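Local coordinates for dihydrodipicolinate synthase (Bacteroides thetaiotaomicron, PDB 4XKY), which probably acts as a Schiff-base-forming aldolase of the DapA family, either condensing pyruvate with an aldehyde, as in lysine biosynthesis, or cleaving N-acetylneuraminate, at residues L27-E32 with N65-A70; E50-L54 with Y275-P279; A92-A96 with Q128-P132; L218-L222 with L237-V241; C264-L268 with R288-W292. One frame throughout, in Å; residues are numbered along the deposited sequence.

Contact 1 (L27-E32 with N65-A70); sequences LQRLIE and NTCRIA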
# COMPACT_ATOMS: atom_id res chain seq x y z
N LEU A 27 19.19 19.84 25.90
CA LEU A 27 20.04 18.84 25.27
C LEU A 27 21.20 18.40 26.17
O LEU A 27 21.50 17.22 26.26
CB LEU A 27 20.58 19.38 23.97
CG LEU A 27 21.57 18.47 23.26
CD1 LEU A 27 20.92 17.19 22.81
CD2 LEU A 27 22.08 19.23 22.07
N GLN A 28 21.85 19.35 26.84
CA GLN A 28 22.87 19.03 27.84
C GLN A 28 22.31 18.17 28.95
O GLN A 28 22.89 17.14 29.27
CB GLN A 28 23.49 20.29 28.42
CG GLN A 28 24.30 21.03 27.36
CD GLN A 28 24.77 22.41 27.75
OE1 GLN A 28 24.48 22.90 28.85
NE2 GLN A 28 25.53 23.05 26.86
N ARG A 29 21.18 18.57 29.52
CA ARG A 29 20.57 17.74 30.57
C ARG A 29 20.24 16.35 30.03
O ARG A 29 20.47 15.36 30.72
CB ARG A 29 19.32 18.36 31.19
CG ARG A 29 19.59 19.43 32.24
CD ARG A 29 18.29 19.88 32.91
NE ARG A 29 17.43 20.57 31.95
CZ ARG A 29 17.49 21.87 31.67
NH1 ARG A 29 18.34 22.67 32.31
NH2 ARG A 29 16.66 22.38 30.78
N LEU A 30 19.71 16.27 28.80
CA LEU A 30 19.35 14.98 28.21
C LEU A 30 20.57 14.09 28.09
O LEU A 30 20.53 12.93 28.49
CB LEU A 30 18.68 15.17 26.85
CG LEU A 30 18.29 13.93 26.03
CD1 LEU A 30 17.27 13.05 26.73
CD2 LEU A 30 17.77 14.34 24.66
N ILE A 31 21.65 14.63 27.53
CA ILE A 31 22.85 13.84 27.32
C ILE A 31 23.54 13.40 28.62
O ILE A 31 24.01 12.27 28.71
CB ILE A 31 23.84 14.54 26.37
CG1 ILE A 31 23.25 14.59 24.95
CG2 ILE A 31 25.19 13.82 26.35
CD1 ILE A 31 23.95 15.58 24.05
N GLU A 32 23.60 14.27 29.62
CA GLU A 32 24.13 13.87 30.93
C GLU A 32 23.25 12.75 31.50
O GLU A 32 23.76 11.78 32.01
CB GLU A 32 24.19 15.05 31.91
CG GLU A 32 25.19 16.16 31.55
CD GLU A 32 26.61 15.67 31.37
OE1 GLU A 32 26.97 14.65 31.99
OE2 GLU A 32 27.38 16.28 30.59
N ASN A 65 26.31 20.61 18.65
CA ASN A 65 26.12 20.58 20.11
C ASN A 65 26.22 19.18 20.72
O ASN A 65 26.77 19.03 21.81
CB ASN A 65 24.80 21.23 20.52
CG ASN A 65 24.87 22.73 20.48
OD1 ASN A 65 25.28 23.38 21.45
ND2 ASN A 65 24.53 23.29 19.33
N THR A 66 25.67 18.16 20.05
CA THR A 66 25.73 16.81 20.62
C THR A 66 27.21 16.33 20.76
O THR A 66 27.62 15.78 21.79
CB THR A 66 24.89 15.80 19.83
OG1 THR A 66 23.50 16.16 19.88
CG2 THR A 66 25.03 14.43 20.45
N CYS A 67 28.02 16.56 19.74
CA CYS A 67 29.43 16.15 19.80
C CYS A 67 30.17 16.98 20.85
O CYS A 67 30.92 16.43 21.63
CB CYS A 67 30.12 16.29 18.46
SG CYS A 67 29.47 15.24 17.15
N ARG A 68 29.91 18.29 20.91
CA ARG A 68 30.54 19.16 21.91
C ARG A 68 30.24 18.66 23.32
O ARG A 68 31.15 18.49 24.14
CB ARG A 68 30.05 20.61 21.79
CG ARG A 68 30.58 21.53 22.90
CD ARG A 68 30.09 22.98 22.83
NE ARG A 68 28.64 23.04 22.87
CZ ARG A 68 27.89 22.89 23.96
NH1 ARG A 68 28.43 22.68 25.16
NH2 ARG A 68 26.58 22.95 23.84
N ILE A 69 28.97 18.41 23.58
CA ILE A 69 28.51 18.08 24.93
C ILE A 69 28.98 16.69 25.35
O ILE A 69 29.36 16.48 26.49
CB ILE A 69 26.97 18.18 25.07
CG1 ILE A 69 26.52 19.61 24.82
CG2 ILE A 69 26.52 17.70 26.46
CD1 ILE A 69 25.03 19.73 24.54
N ALA A 70 28.93 15.73 24.44
CA ALA A 70 29.36 14.37 24.77
C ALA A 70 30.84 14.30 25.12
O ALA A 70 31.22 13.44 25.89
CB ALA A 70 29.07 13.43 23.63
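The helices carrying 27-32 and 65-70 run broadly the same way, their local axes 10.1 Å apart at closest approach and crossing at -53°. They are the first two helices of the (β/α)8 TIM barrel, 24-36 and 56-70, side by side on the outer wall, with the strand 42-44 packed behind them. The backbones come nearest at Gln28 and Ile69, whose CA atoms are 6.4 Å apart. Leu27 and Ile31, one turn apart, present a continuous apolar ridge that meets Thr66 and Ile69. Ile69, the most covered residue of the contact, is the knob between them: its CD1 lies 3.9 Å from Leu27 CD2, and its CG2 4.1 Å from Ile31 CG2. Leu27 CD2 also rests on Asn65 CB at 3.7 Å, and Ile31 CD1 on Thr66 CG2 at 3.9 Å. On the inner side the seam is closed by the strand, Leu42 touching Ile31 and Ala70, and Val44 touching Thr66; the hydroxyl of Thr66 bonds back to the Met62 carbonyl. Polar groups gather at the outer margin. Glu32 brushes Ile69 but sends its carboxylate into a salt bridge with Arg73, just past the second helix. Near Gln28, the Arg68 guanidinium is held within its own helix, where NH2 of Arg68 donates to OD1 of Asn65 at 2.8 Å and 174°.

Contact 2 (E50-L54 with Y275-P279); sequences ESQSL and YVAAP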
# COMPACT_ATOMS: atom_id res chain seq x y z
N GLU A 50 13.20 13.88 14.84
CA GLU A 50 12.45 14.74 13.88
C GLU A 50 13.32 15.24 12.69
O GLU A 50 13.12 16.35 12.20
CB GLU A 50 11.87 15.98 14.63
CG GLU A 50 10.70 15.72 15.55
CD GLU A 50 10.39 16.90 16.49
OE1 GLU A 50 9.56 17.79 16.16
OE2 GLU A 50 11.00 16.91 17.58
N SER A 51 14.28 14.46 12.20
CA SER A 51 15.28 15.07 11.29
C SER A 51 14.66 15.67 10.01
O SER A 51 14.96 16.80 9.60
CB SER A 51 16.37 14.08 10.87
OG SER A 51 17.36 14.77 10.10
N GLN A 52 13.77 14.91 9.40
CA GLN A 52 13.17 15.34 8.14
C GLN A 52 12.45 16.69 8.27
O GLN A 52 12.52 17.50 7.33
CB GLN A 52 12.17 14.29 7.66
CG GLN A 52 11.01 14.11 8.63
CD GLN A 52 10.42 12.72 8.59
OE1 GLN A 52 10.79 11.90 7.74
NE2 GLN A 52 9.51 12.43 9.51
N SER A 53 11.81 16.93 9.41
CA SER A 53 10.93 18.10 9.57
C SER A 53 11.67 19.37 10.04
O SER A 53 11.13 20.47 10.05
CB SER A 53 9.73 17.76 10.47
OG SER A 53 10.11 17.82 11.83
N LEU A 54 12.94 19.20 10.40
CA LEU A 54 13.81 20.30 10.84
C LEU A 54 14.58 20.88 9.69
O LEU A 54 14.89 20.20 8.73
CB LEU A 54 14.80 19.79 11.87
CG LEU A 54 14.16 19.21 13.13
CD1 LEU A 54 15.21 18.81 14.13
CD2 LEU A 54 13.14 20.15 13.76
N TYR A 275 8.76 21.09 23.29
CA TYR A 275 8.31 21.72 22.03
C TYR A 275 8.49 20.79 20.83
O TYR A 275 9.54 20.15 20.69
CB TYR A 275 9.05 23.06 21.77
CG TYR A 275 8.34 23.91 20.74
CD1 TYR A 275 7.36 24.81 21.13
CD2 TYR A 275 8.62 23.79 19.38
CE1 TYR A 275 6.70 25.57 20.20
CE2 TYR A 275 7.94 24.53 18.44
CZ TYR A 275 7.00 25.43 18.88
OH TYR A 275 6.31 26.21 18.02
N VAL A 276 7.47 20.75 19.95
CA VAL A 276 7.47 19.90 18.74
C VAL A 276 7.40 20.78 17.48
O VAL A 276 6.60 21.72 17.42
CB VAL A 276 6.29 18.91 18.76
CG1 VAL A 276 6.23 18.11 17.47
CG2 VAL A 276 6.40 17.96 19.95
N ALA A 277 8.22 20.50 16.47
CA ALA A 277 8.32 21.40 15.33
C ALA A 277 7.10 21.25 14.44
O ALA A 277 6.64 20.13 14.20
CB ALA A 277 9.54 21.08 14.49
N ALA A 278 6.62 22.37 13.94
CA ALA A 278 5.64 22.38 12.87
C ALA A 278 6.09 21.45 11.73
O ALA A 278 7.28 21.39 11.41
CB ALA A 278 5.47 23.80 12.35
N PRO A 279 5.15 20.75 11.10
CA PRO A 279 3.69 20.93 11.22
C PRO A 279 2.99 20.34 12.44
O PRO A 279 1.77 20.53 12.58
CB PRO A 279 3.18 20.18 9.99
CG PRO A 279 4.17 19.06 9.80
CD PRO A 279 5.50 19.61 10.24
O HOH W 1 7.93 17.66 14.01
O HOH W 2 8.62 21.03 9.06
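Glu50 opens the segment with a positive phi (58°, psi 33°), a left-handed helical conformation, and directs its side chain at the facing loop. Its OE1 accepts a hydrogen bond from Ala277 N (3.0 Å, 165°) and one from water 1 (2.7 Å), and lies 3.6 Å from Val276 CG1. The other carboxylate oxygen, OE2, forms a salt bridge with Lys263, so the buried charge is compensated. Ser51 and Gln52 carry the chain round a turn on the far side, and Gln52 O reaches a polar side chain of a neighbouring subunit. Ser53 then comes back to 275-279. Its OG donates to water 1 at 3.1 Å, and the same water donates to Ala277 O at 2.8 Å, so three groups of the two loops share one solvent molecule. Water 2 lies between the carbonyls of the loops, 2.8 Å from Ser53 O and 2.7 Å from Ala278 O. Leu54 adds the apolar part, its CD2 resting 3.8 Å from Ala277 CB. Beyond Ala278, a cis peptide leads into Pro279, which, like Ser53, packs on an aromatic side chain of a neighbouring subunit. Glu50 ends the family's GTTGE sequence, its side chain about 7 Å from that of Thr48, a predicted pyruvate-binding residue; the contact joins this loop of the DapA-family TIM barrel to the C-terminal helical region.

Contact 3 (A92-A96 with Q128-P132); sequences ACLAA and QLPLP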
# COMPACT_ATOMS: atom_id res chain seq x y z
N ALA A 92 27.54 14.20 6.78
CA ALA A 92 28.59 13.26 7.16
C ALA A 92 29.92 13.97 7.41
O ALA A 92 30.54 13.70 8.42
CB ALA A 92 28.79 12.18 6.11
N CYS A 93 30.34 14.87 6.52
CA CYS A 93 31.59 15.62 6.73
C CYS A 93 31.56 16.52 7.97
O CYS A 93 32.55 16.63 8.70
CB CYS A 93 31.94 16.45 5.49
SG CYS A 93 32.22 15.36 4.07
N LEU A 94 30.41 17.14 8.22
CA LEU A 94 30.21 17.94 9.40
C LEU A 94 30.33 17.05 10.64
O LEU A 94 31.07 17.36 11.56
CB LEU A 94 28.83 18.59 9.35
CG LEU A 94 28.54 19.36 10.64
CD1 LEU A 94 29.17 20.74 10.55
CD2 LEU A 94 27.05 19.47 10.92
N ALA A 95 29.62 15.93 10.63
CA ALA A 95 29.77 14.92 11.68
C ALA A 95 31.23 14.56 11.93
O ALA A 95 31.69 14.60 13.07
CB ALA A 95 28.96 13.67 11.35
N ALA A 96 31.99 14.24 10.87
CA ALA A 96 33.42 13.92 11.06
C ALA A 96 34.21 15.05 11.68
O ALA A 96 34.98 14.81 12.61
CB ALA A 96 34.08 13.52 9.75
N GLN A 128 32.58 8.44 -0.62
CA GLN A 128 32.39 9.85 -0.29
C GLN A 128 32.28 10.11 1.20
O GLN A 128 32.24 11.27 1.60
CB GLN A 128 31.10 10.37 -0.95
CG GLN A 128 30.99 10.11 -2.44
CD GLN A 128 29.79 10.78 -3.03
OE1 GLN A 128 29.66 12.00 -2.95
NE2 GLN A 128 28.89 10.00 -3.62
N LEU A 129 32.19 9.07 2.02
CA LEU A 129 31.92 9.24 3.47
C LEU A 129 33.22 9.16 4.27
O LEU A 129 34.03 8.31 3.99
CB LEU A 129 31.01 8.14 3.97
CG LEU A 129 29.66 7.98 3.29
CD1 LEU A 129 28.90 6.86 3.95
CD2 LEU A 129 28.89 9.27 3.36
N PRO A 130 33.39 10.01 5.28
CA PRO A 130 34.62 9.99 6.08
C PRO A 130 34.51 9.21 7.40
O PRO A 130 35.42 9.26 8.21
CB PRO A 130 34.84 11.47 6.36
CG PRO A 130 33.44 11.97 6.55
CD PRO A 130 32.60 11.22 5.54
N LEU A 131 33.40 8.49 7.61
CA LEU A 131 33.19 7.70 8.82
C LEU A 131 32.56 6.35 8.48
O LEU A 131 31.93 6.21 7.43
CB LEU A 131 32.27 8.46 9.79
CG LEU A 131 32.80 9.76 10.41
CD1 LEU A 131 31.69 10.51 11.12
CD2 LEU A 131 33.99 9.55 11.35
N PRO A 132 32.70 5.36 9.39
CA PRO A 132 32.01 4.08 9.17
C PRO A 132 30.51 4.27 9.08
O PRO A 132 29.97 5.26 9.57
CB PRO A 132 32.35 3.27 10.43
CG PRO A 132 33.55 3.92 11.03
CD PRO A 132 33.53 5.35 10.60
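Pro130 is the main bump. Its ring lies in a shallow hollow on the helix 92-96, left open because two of the residues lining it are alanines: Ala92 and Ala96, a turn apart, with Cys93 along one side. These small residues let the loop backbone approach closely, to 6.4 Å between Cys93 CA and Pro130 CA. The tip of the ring enters deepest beside Ala96, Pro130 CG being 3.6 Å from Ala96 CB. Pro130 CD sits 4.0 Å from Ala92 CB, while Cys93 SG borders the ring at 4.4 Å from CG of Pro130. A second bump, Leu131, uses the neighbouring dent between Ala95 and Ala96: Leu131 CD1 is 4.2 Å from Ala95 CB and 3.8 Å from Ala96 N, almost against the helix backbone, and Leu131 CG is 4.0 Å from Ala96 CB. In the TIM barrel this irregular loop is the connection that brings the chain from helix 115-125 into strand 133-137, and it runs past the last turns of helix 85-97, the preceding helix of the wall. Strand 102-105 lies beneath: Val103 meets the side chains of Ala92 and Leu131 and shares backbone hydrogen bonding with Pro132. Leu129 fills in at the other end of the groove, its CB pointing sideways but its CD2 reaching to 4.0 Å from Ala92 CB. Ile80 lies against both of these residues.

Contact 4 (L218-L222 with L237-V241); sequences LYVSL and LQEKV. With ACT (acetate ion), chain E.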
# COMPACT_ATOMS: atom_id res chain seq x y z
N LEU A 218 16.22 1.57 32.97
CA LEU A 218 15.28 0.50 32.71
C LEU A 218 15.68 -0.24 31.43
O LEU A 218 15.67 -1.46 31.41
CB LEU A 218 13.85 1.04 32.58
CG LEU A 218 12.85 0.11 31.86
CD1 LEU A 218 12.58 -1.14 32.68
CD2 LEU A 218 11.55 0.84 31.60
N TYR A 219 16.02 0.47 30.36
CA TYR A 219 16.28 -0.22 29.11
C TYR A 219 17.63 -0.93 29.14
O TYR A 219 17.77 -2.01 28.55
CB TYR A 219 16.18 0.74 27.93
CG TYR A 219 14.77 1.19 27.73
CD1 TYR A 219 13.92 0.53 26.86
CD2 TYR A 219 14.27 2.23 28.46
CE1 TYR A 219 12.61 0.93 26.71
CE2 TYR A 219 12.95 2.63 28.32
CZ TYR A 219 12.13 1.97 27.44
OH TYR A 219 10.83 2.38 27.28
N VAL A 220 18.61 -0.33 29.80
CA VAL A 220 19.91 -0.97 30.00
C VAL A 220 19.76 -2.24 30.82
O VAL A 220 20.36 -3.27 30.48
CB VAL A 220 20.91 -0.01 30.67
CG1 VAL A 220 22.16 -0.74 31.12
CG2 VAL A 220 21.29 1.08 29.67
N SER A 221 18.96 -2.17 31.88
CA SER A 221 18.66 -3.35 32.69
C SER A 221 17.98 -4.45 31.91
O SER A 221 18.30 -5.61 32.09
CB SER A 221 17.80 -3.01 33.91
OG SER A 221 18.52 -2.19 34.80
N LEU A 222 17.03 -4.09 31.05
CA LEU A 222 16.36 -5.09 30.25
C LEU A 222 17.31 -5.70 29.22
O LEU A 222 17.32 -6.93 29.01
CB LEU A 222 15.10 -4.53 29.60
CG LEU A 222 14.27 -5.43 28.68
CD1 LEU A 222 14.01 -6.84 29.20
CD2 LEU A 222 12.95 -4.73 28.43
N LEU A 237 10.73 -6.65 33.56
CA LEU A 237 11.10 -5.40 32.88
C LEU A 237 10.35 -5.22 31.56
O LEU A 237 9.99 -4.10 31.21
CB LEU A 237 12.61 -5.32 32.67
CG LEU A 237 13.39 -5.29 34.00
CD1 LEU A 237 14.90 -5.26 33.77
CD2 LEU A 237 12.98 -4.12 34.88
N GLN A 238 10.11 -6.32 30.84
CA GLN A 238 9.29 -6.24 29.63
C GLN A 238 7.89 -5.66 29.95
O GLN A 238 7.34 -4.88 29.16
CB GLN A 238 9.19 -7.61 28.93
CG GLN A 238 8.36 -7.63 27.64
CD GLN A 238 8.98 -6.79 26.52
OE1 GLN A 238 10.06 -6.22 26.67
NE2 GLN A 238 8.28 -6.72 25.40
N GLU A 239 7.32 -6.03 31.09
CA GLU A 239 5.99 -5.53 31.46
C GLU A 239 6.01 -4.01 31.64
O GLU A 239 5.05 -3.33 31.25
CB GLU A 239 5.43 -6.21 32.72
CG GLU A 239 4.10 -5.60 33.19
CD GLU A 239 3.25 -6.52 34.08
OE1 GLU A 239 3.81 -7.45 34.71
OE2 GLU A 239 2.02 -6.31 34.17
N LYS A 240 7.08 -3.48 32.22
CA LYS A 240 7.23 -2.04 32.37
C LYS A 240 7.40 -1.37 31.00
O LYS A 240 6.74 -0.37 30.71
CB LYS A 240 8.42 -1.69 33.27
CG LYS A 240 8.23 -2.01 34.74
CD LYS A 240 9.39 -1.44 35.54
CE LYS A 240 9.65 -2.18 36.84
NZ LYS A 240 8.69 -1.74 37.89
N VAL A 241 8.30 -1.90 30.18
CA VAL A 241 8.41 -1.41 28.81
C VAL A 241 7.06 -1.45 28.11
O VAL A 241 6.70 -0.48 27.45
CB VAL A 241 9.48 -2.16 28.01
CG1 VAL A 241 9.42 -1.80 26.53
CG2 VAL A 241 10.86 -1.80 28.54
C ACT E . 15.71 5.42 34.78
O ACT E . 16.64 5.96 34.13
OXT ACT E . 15.25 4.31 34.45
CH3 ACT E . 15.11 6.09 35.99
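Aliphatic packing dominates. Leu237 lies over Leu222 and the turn before it, with Leu237 CD1 3.6 Å from Leu222 N and 3.7 Å from Ser221 CB, and the CB atoms of Leu222 and Leu237 are 4.0 Å apart. Leu237 CD2 meets Leu218 CD1 at 3.7 Å. One turn further on, Val241 CG2 sits in a pocket of three side chains, 3.6 Å from Leu222 CD2, 4.1 Å from Leu218 CD2 and 3.7 Å from Tyr219 CE1. The aromatic contribution is this last one: the CB of Tyr219 points away from the facing helix, yet its ring swings back alongside Val241. The two segments run at 141°, their axes 10.1 Å apart, which brings Leu222 CA within 5.9 Å of Leu237 CA. Helix 216-227 follows the last strand of the TIM barrel, and helix 231-247 begins the C-terminal helical region, so the contact is a helical hairpin that folds this addition back on the barrel. Polar atoms lie at the margins and find partners outside the pair. Gln238 touches Leu222 CD2 through OE1 (3.7 Å), while its NE2 donates to the carbonyl of Glu194. The Ser221 hydroxyl bonds to Glu217 O within its own helix. Near the start of helix 216-227, an acetate ion, probably from the crystallisation liquor, accepts hydrogen bonds from Glu217 N and, through OXT, from Leu218 N at 3.3 Å.

Contact 5 (C264-L268 with R288-W292); sequences CALSL and RGKIW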
# COMPACT_ATOMS: atom_id res chain seq x y z
N CYS A 264 6.58 15.27 25.74
CA CYS A 264 5.79 15.73 26.88
C CYS A 264 6.37 15.13 28.19
O CYS A 264 6.65 15.86 29.17
CB CYS A 264 4.34 15.32 26.69
SG CYS A 264 3.27 15.98 27.96
N ALA A 265 6.59 13.82 28.17
CA ALA A 265 7.14 13.14 29.34
C ALA A 265 8.51 13.70 29.73
O ALA A 265 8.73 13.91 30.92
CB ALA A 265 7.25 11.65 29.13
N LEU A 266 9.38 13.92 28.75
CA LEU A 266 10.71 14.51 28.99
C LEU A 266 10.63 15.86 29.70
O LEU A 266 11.43 16.14 30.61
CB LEU A 266 11.55 14.61 27.70
CG LEU A 266 12.01 13.26 27.11
CD1 LEU A 266 12.66 13.45 25.75
CD2 LEU A 266 12.96 12.46 27.99
N SER A 267 9.65 16.67 29.32
CA SER A 267 9.41 17.96 29.94
C SER A 267 8.90 17.83 31.38
O SER A 267 9.39 18.50 32.29
CB SER A 267 8.43 18.78 29.10
OG SER A 267 7.92 19.83 29.88
N LEU A 268 7.94 16.93 31.59
CA LEU A 268 7.38 16.67 32.91
C LEU A 268 8.44 16.10 33.83
O LEU A 268 8.46 16.38 35.01
CB LEU A 268 6.20 15.72 32.80
CG LEU A 268 4.91 16.36 32.29
CD1 LEU A 268 3.96 15.27 31.86
CD2 LEU A 268 4.29 17.24 33.37
N ARG A 288 -1.26 16.76 28.14
CA ARG A 288 -0.15 16.84 29.06
C ARG A 288 -0.56 16.27 30.42
O ARG A 288 0.18 15.49 31.01
CB ARG A 288 0.35 18.28 29.16
CG ARG A 288 1.53 18.45 30.09
CD ARG A 288 1.95 19.89 30.17
NE ARG A 288 3.05 20.07 31.10
CZ ARG A 288 4.34 19.92 30.80
NH1 ARG A 288 4.72 19.57 29.57
NH2 ARG A 288 5.26 20.14 31.74
N GLY A 289 -1.76 16.62 30.88
CA GLY A 289 -2.35 16.02 32.09
C GLY A 289 -2.43 14.50 32.05
O GLY A 289 -2.16 13.83 33.04
N LYS A 290 -2.79 13.95 30.91
CA LYS A 290 -2.86 12.51 30.76
C LYS A 290 -1.51 11.87 30.79
O LYS A 290 -1.35 10.76 31.29
CB LYS A 290 -3.51 12.12 29.45
CG LYS A 290 -5.00 12.38 29.40
CD LYS A 290 -5.60 11.70 28.19
CE LYS A 290 -6.86 12.40 27.75
NZ LYS A 290 -8.00 12.09 28.65
N ILE A 291 -0.52 12.51 30.18
CA ILE A 291 0.80 11.95 30.17
C ILE A 291 1.33 11.97 31.61
O ILE A 291 1.90 11.01 32.03
CB ILE A 291 1.75 12.70 29.20
CG1 ILE A 291 1.32 12.48 27.74
CG2 ILE A 291 3.19 12.23 29.40
CD1 ILE A 291 1.69 11.14 27.15
N TRP A 292 1.12 13.05 32.36
CA TRP A 292 1.58 13.11 33.76
C TRP A 292 0.97 11.96 34.60
O TRP A 292 1.68 11.25 35.32
CB TRP A 292 1.27 14.49 34.36
CG TRP A 292 1.60 14.65 35.83
CD1 TRP A 292 0.73 15.00 36.81
CD2 TRP A 292 2.88 14.50 36.46
NE1 TRP A 292 1.38 15.07 38.02
CE2 TRP A 292 2.70 14.75 37.83
CE3 TRP A 292 4.16 14.15 36.00
CZ2 TRP A 292 3.76 14.68 38.77
CZ3 TRP A 292 5.22 14.08 36.93
CH2 TRP A 292 5.01 14.35 38.30
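Ile291 and Leu268 form the apolar centre. Ile291 CG2 lies 4.0 Å from Leu268 CD1 and 4.1 Å from Ala265 CB, while its CB is 3.8 Å from Cys264 SG, so the isoleucine packs across three residues of one helix face. The deeper side is closed by Leu295, one turn on, which touches both Ala265 and Leu268. Leu268 has the largest covered area; its CD1 also meets Trp292 CB at 3.8 Å, at the more exposed end. The two helices, 257-268 and 285-298, belong to the C-terminal helical region that follows the TIM barrel, and 285-298 is the last helix of the chain. The local axes of 264-268 and 288-292 cross at -69° and approach to 9.7 Å. At the outer margin the aliphatic chain of Arg288 is extended along the seam (chi1 to chi3 all t). It covers Cys264, with CG 3.7 Å from SG of Cys264, and CD2 of Leu268 tops one guanidinium face, 3.5 Å from NH2 of Arg288. The edge of the group addresses Ser267: Arg288 NH1 and NH2 both donate to Ser267 OG, at 3.2 and 3.3 Å. Asp274 OD2 answers the charge, forming a salt bridge with Arg288 NH1.

Contacts 1 and 3 lie in the barrel wall, over strands 42-44 and 102-105, with strand 76-79 between them; contact 1 pairs two helices, contact 3 a helix and a loop. Contacts 4 and 2 join barrel to C-terminal helical region, and both are buried: contact 4 through an aliphatic helical hairpin, contact 2 through a carboxylate and waters near the predicted pyruvate site and a neighbouring subunit. Contact 5, farthest from the chain's centre, lies wholly within the C-terminal helices; the loop joining its two helices supplies 275-279 to contact 2. Contacts 3 and 5 are on opposite sides of the chain's centre, their own centres about 36 Å apart. Contact 5 combines helix packing with hydrogen bonds from Arg288 to Ser267.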